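PDB 2FBN: 70 kDa peptidylprolyl isomerase, putative, which probably acts as an FK506-binding prolyl isomerase of the malaria parasite, whose tetratricopeptide repeat domain interacts with the C-terminal pentapeptide of Hsp90. Local coordinates for residues A[54-65]-A[90-101]. Residues are numbered along the deposited sequence; the frame is centred on the assembly and turned at random.
Sequences INEAIVKYKEAL and CNLNLATCYNKN
Tyr61 enters a hole formed by Cys90, Asn93, Leu94 and Cys97. Asn93 CB makes a CH-pi contact over one ring face, offset toward the rim, 3.7 Å from the Tyr61 ring centroid. Cys97 SG comes in at the ring edge, in plane, 4.0 Å from Tyr61 CE2. The ring stem is used too: Tyr61 CB packs on Leu94 CG at 3.5 Å. Leu94 is itself a knob, set among Ile58, Tyr61, Lys62 and Leu65. Cys97 fills a third hole, where its CB presses tightly on Ile58 CG1 (3.4 Å) and also meets Ile54 CG2. That methyl branch of Ile54 is anti to the backbone N (chi1 -56° for CG1), which puts it against Cys97 and Asn101. Toward the C-terminal end of segment 54-65, Ala64 CB touches Cys90 SG, and Leu65 CG rests on Cys90 CB.

The two helix segments run antiparallel at 154°, with axes 9.5 Å apart. This is knobs-into-holes packing within a tetratricopeptide repeat domain, an all-helical fold in which antiparallel helix pairs stack side by side.

Two polar contacts lie around the apolar packing, one at the end of the pair and one along its side. Asn101 ND2 donates to Asn55 OD1 at 2.9 Å, a bent bond with an N-H...O angle of 132°. The extended Lys62 chain gives a weak bond from NZ to Tyr98 OH, doubtful because Lys62 CE crowds the same oxygen.

Further out, Tyr61 OH is hydrogen-bonded to Asn46 OD1 of helix 31-50, which probably helps to hold the ring in place. His110 ND1 of helix 104-117 is hydrogen-bonded to Asn91 OD1, and the His110 ring meets that of Tyr98.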
loop_
_atom_site.group_PDB
_atom_site.type_symbol
_atom_site.label_atom_id
_atom_site.label_comp_id
_atom_site.label_asym_id
_atom_site.label_seq_id
_atom_site.Cartn_x
_atom_site.Cartn_y
_atom_site.Cartn_z
ATOM N N ILE A 54 -10.821 13.608 9.204
ATOM C CA ILE A 54 -10.097 12.349 9.014
ATOM C C ILE A 54 -9.634 12.162 7.559
ATOM O O ILE A 54 -8.484 11.799 7.313
ATOM C CB ILE A 54 -10.922 11.130 9.545
ATOM C CG1 ILE A 54 -11.301 11.342 11.032
ATOM C CG2 ILE A 54 -10.190 9.818 9.315
ATOM C CD1 ILE A 54 -10.140 11.793 11.941
ATOM N N ASN A 55 -10.499 12.444 6.589
ATOM C CA ASN A 55 -10.104 12.265 5.190
ATOM C C ASN A 55 -8.915 13.148 4.842
ATOM O O ASN A 55 -7.985 12.729 4.146
ATOM C CB ASN A 55 -11.282 12.560 4.270
ATOM C CG ASN A 55 -12.389 11.538 4.417
ATOM O OD1 ASN A 55 -12.136 10.361 4.692
ATOM N ND2 ASN A 55 -13.621 11.978 4.223
ATOM N N GLU A 56 -8.954 14.376 5.350
ATOM C CA GLU A 56 -7.890 15.356 5.132
ATOM C C GLU A 56 -6.595 14.892 5.796
ATOM O O GLU A 56 -5.500 15.025 5.216
ATOM C CB GLU A 56 -8.324 16.713 5.680
ATOM C CG GLU A 56 -9.474 17.381 4.878
ATOM C CD GLU A 56 -10.879 16.760 5.077
ATOM O OE1 GLU A 56 -11.092 15.893 5.965
ATOM O OE2 GLU A 56 -11.795 17.164 4.316
ATOM N N ALA A 57 -6.721 14.349 7.013
ATOM C CA ALA A 57 -5.570 13.801 7.728
ATOM C C ALA A 57 -4.924 12.657 6.947
ATOM O O ALA A 57 -3.693 12.599 6.826
ATOM C CB ALA A 57 -5.964 13.341 9.120
ATOM N N ILE A 58 -5.762 11.778 6.396
ATOM C CA ILE A 58 -5.276 10.632 5.607
ATOM C C ILE A 58 -4.405 11.100 4.434
ATOM O O ILE A 58 -3.293 10.588 4.233
ATOM C CB ILE A 58 -6.447 9.765 5.115
ATOM C CG1 ILE A 58 -7.076 9.025 6.313
ATOM C CG2 ILE A 58 -5.976 8.804 4.022
ATOM C CD1 ILE A 58 -8.446 8.414 6.027
ATOM N N VAL A 59 -4.903 12.080 3.677
ATOM C CA VAL A 59 -4.134 12.632 2.556
ATOM C C VAL A 59 -2.740 13.088 3.009
ATOM O O VAL A 59 -1.724 12.715 2.392
ATOM C CB VAL A 59 -4.926 13.763 1.850
ATOM C CG1 VAL A 59 -4.064 14.450 0.808
ATOM C CG2 VAL A 59 -6.238 13.195 1.219
ATOM N N LYS A 60 -2.681 13.834 4.114
ATOM C CA LYS A 60 -1.399 14.373 4.612
ATOM C C LYS A 60 -0.442 13.272 5.050
ATOM O O LYS A 60 0.744 13.290 4.686
ATOM C CB LYS A 60 -1.597 15.383 5.744
ATOM C CG LYS A 60 -2.361 16.639 5.310
ATOM C CD LYS A 60 -1.538 17.501 4.355
ATOM C CE LYS A 60 -2.290 18.785 4.041
ATOM N NZ LYS A 60 -1.566 19.608 3.050
ATOM N N TYR A 61 -0.950 12.309 5.819
ATOM C CA TYR A 61 -0.081 11.200 6.234
ATOM C C TYR A 61 0.489 10.454 5.031
ATOM O O TYR A 61 1.655 10.088 5.029
ATOM C CB TYR A 61 -0.796 10.233 7.161
ATOM C CG TYR A 61 -1.206 10.840 8.487
ATOM C CD1 TYR A 61 -0.299 11.583 9.261
ATOM C CD2 TYR A 61 -2.488 10.624 8.985
ATOM C CE1 TYR A 61 -0.690 12.123 10.506
ATOM C CE2 TYR A 61 -2.893 11.154 10.204
ATOM C CZ TYR A 61 -1.991 11.899 10.968
ATOM O OH TYR A 61 -2.425 12.422 12.180
ATOM N N LYS A 62 -0.341 10.237 4.017
ATOM C CA LYS A 62 0.135 9.567 2.799
ATOM C C LYS A 62 1.189 10.397 2.056
ATOM O O LYS A 62 2.206 9.871 1.594
ATOM C CB LYS A 62 -1.035 9.216 1.897
ATOM C CG LYS A 62 -1.815 8.033 2.440
ATOM C CD LYS A 62 -2.859 7.547 1.478
ATOM C CE LYS A 62 -3.206 6.114 1.858
ATOM N NZ LYS A 62 -4.076 5.459 0.850
ATOM N N GLU A 63 0.934 11.697 1.920
ATOM C CA GLU A 63 1.941 12.609 1.353
ATOM C C GLU A 63 3.282 12.553 2.110
ATOM O O GLU A 63 4.353 12.519 1.495
ATOM C CB GLU A 63 1.397 14.038 1.362
ATOM C CG GLU A 63 0.316 14.283 0.317
ATOM C CD GLU A 63 -0.270 15.702 0.376
ATOM O OE1 GLU A 63 0.087 16.468 1.296
ATOM O OE2 GLU A 63 -1.086 16.030 -0.515
ATOM N N ALA A 64 3.228 12.566 3.444
ATOM C CA ALA A 64 4.433 12.420 4.266
ATOM C C ALA A 64 5.227 11.162 3.874
ATOM O O ALA A 64 6.441 11.215 3.626
ATOM C CB ALA A 64 4.073 12.380 5.774
ATOM N N LEU A 65 4.520 10.033 3.824
ATOM C CA LEU A 65 5.135 8.746 3.468
ATOM C C LEU A 65 5.710 8.728 2.047
ATOM O O LEU A 65 6.715 8.053 1.787
ATOM C CB LEU A 65 4.142 7.600 3.655
ATOM C CG LEU A 65 3.826 7.293 5.125
ATOM C CD1 LEU A 65 2.732 6.230 5.208
ATOM C CD2 LEU A 65 5.101 6.873 5.883
ATOM N N CYS A 90 3.154 8.066 10.994
ATOM C CA CYS A 90 2.235 8.152 9.870
ATOM C C CYS A 90 1.427 6.867 9.716
ATOM O O CYS A 90 0.214 6.914 9.514
ATOM C CB CYS A 90 3.021 8.381 8.586
ATOM S SG CYS A 90 3.594 10.084 8.485
ATOM N N ASN A 91 2.094 5.715 9.766
ATOM C CA ASN A 91 1.348 4.467 9.604
ATOM C C ASN A 91 0.400 4.160 10.767
ATOM O O ASN A 91 -0.703 3.655 10.547
ATOM C CB ASN A 91 2.274 3.307 9.307
ATOM C CG ASN A 91 2.761 3.335 7.871
ATOM O OD1 ASN A 91 1.972 3.146 6.922
ATOM N ND2 ASN A 91 4.049 3.562 7.698
ATOM N N LEU A 92 0.833 4.456 11.990
ATOM C CA LEU A 92 -0.048 4.294 13.144
ATOM C C LEU A 92 -1.276 5.192 13.011
ATOM O O LEU A 92 -2.425 4.743 13.181
ATOM C CB LEU A 92 0.684 4.618 14.440
ATOM C CG LEU A 92 1.555 3.556 15.088
ATOM C CD1 LEU A 92 2.339 4.210 16.215
ATOM C CD2 LEU A 92 0.671 2.428 15.626
ATOM N N ASN A 93 -1.037 6.471 12.719
ATOM C CA ASN A 93 -2.126 7.438 12.580
ATOM C C ASN A 93 -3.052 7.043 11.430
ATOM O O ASN A 93 -4.269 7.154 11.542
ATOM C CB ASN A 93 -1.607 8.874 12.418
ATOM C CG ASN A 93 -0.800 9.345 13.620
ATOM O OD1 ASN A 93 -0.854 8.734 14.694
ATOM N ND2 ASN A 93 -0.016 10.403 13.434
ATOM N N LEU A 94 -2.483 6.562 10.321
ATOM C CA LEU A 94 -3.330 6.103 9.232
ATOM C C LEU A 94 -4.204 4.921 9.684
ATOM O O LEU A 94 -5.391 4.840 9.343
ATOM C CB LEU A 94 -2.484 5.731 8.022
ATOM C CG LEU A 94 -2.010 6.902 7.150
ATOM C CD1 LEU A 94 -0.935 6.414 6.216
ATOM C CD2 LEU A 94 -3.185 7.555 6.375
ATOM N N ALA A 95 -3.624 4.009 10.459
ATOM C CA ALA A 95 -4.415 2.867 10.935
ATOM C C ALA A 95 -5.609 3.369 11.761
ATOM O O ALA A 95 -6.748 2.937 11.548
ATOM C CB ALA A 95 -3.558 1.920 11.729
ATOM N N THR A 96 -5.350 4.302 12.677
ATOM C CA THR A 96 -6.440 4.967 13.420
ATOM C C THR A 96 -7.492 5.590 12.492
ATOM O O THR A 96 -8.697 5.348 12.645
ATOM C CB THR A 96 -5.894 6.031 14.388
ATOM O OG1 THR A 96 -4.876 5.441 15.214
ATOM C CG2 THR A 96 -7.018 6.597 15.254
ATOM N N CYS A 97 -7.038 6.370 11.506
ATOM C CA CYS A 97 -7.940 7.032 10.581
ATOM C C CYS A 97 -8.828 6.022 9.881
ATOM O O CYS A 97 -10.032 6.170 9.791
ATOM C CB CYS A 97 -7.156 7.847 9.539
ATOM S SG CYS A 97 -6.419 9.347 10.254
ATOM N N TYR A 98 -8.211 4.959 9.393
ATOM C CA TYR A 98 -8.967 3.973 8.647
ATOM C C TYR A 98 -9.926 3.160 9.536
ATOM O O TYR A 98 -11.024 2.822 9.102
ATOM C CB TYR A 98 -8.000 3.096 7.878
ATOM C CG TYR A 98 -7.398 3.780 6.663
ATOM C CD1 TYR A 98 -8.211 4.395 5.703
ATOM C CD2 TYR A 98 -6.015 3.774 6.463
ATOM C CE1 TYR A 98 -7.649 4.990 4.545
ATOM C CE2 TYR A 98 -5.454 4.359 5.316
ATOM C CZ TYR A 98 -6.274 4.967 4.380
ATOM O OH TYR A 98 -5.708 5.535 3.246
ATOM N N ASN A 99 -9.519 2.852 10.770
ATOM C CA ASN A 99 -10.479 2.263 11.739
ATOM C C ASN A 99 -11.682 3.171 11.993
ATOM O O ASN A 99 -12.830 2.718 11.987
ATOM C CB ASN A 99 -9.785 1.877 13.034
ATOM C CG ASN A 99 -9.063 0.531 12.926
ATOM O OD1 ASN A 99 -9.415 -0.308 12.078
ATOM N ND2 ASN A 99 -8.099 0.300 13.812
ATOM N N LYS A 100 -11.414 4.456 12.166
ATOM C CA LYS A 100 -12.475 5.454 12.310
ATOM C C LYS A 100 -13.411 5.476 11.099
ATOM O O LYS A 100 -14.640 5.493 11.253
ATOM C CB LYS A 100 -11.874 6.833 12.546
ATOM C CG LYS A 100 -11.378 7.039 13.964
ATOM C CD LYS A 100 -10.572 8.334 14.140
ATOM C CE LYS A 100 -10.449 8.676 15.629
ATOM N NZ LYS A 100 -11.779 9.132 16.202
ATOM N N ASN A 101 -12.839 5.443 9.892
ATOM C CA ASN A 101 -13.630 5.439 8.653
ATOM C C ASN A 101 -14.211 4.061 8.293
ATOM O O ASN A 101 -14.880 3.909 7.266
ATOM C CB ASN A 101 -12.789 5.981 7.483
ATOM C CG ASN A 101 -12.731 7.505 7.454
ATOM O OD1 ASN A 101 -13.291 8.183 8.321
ATOM N ND2 ASN A 101 -12.051 8.050 6.440
#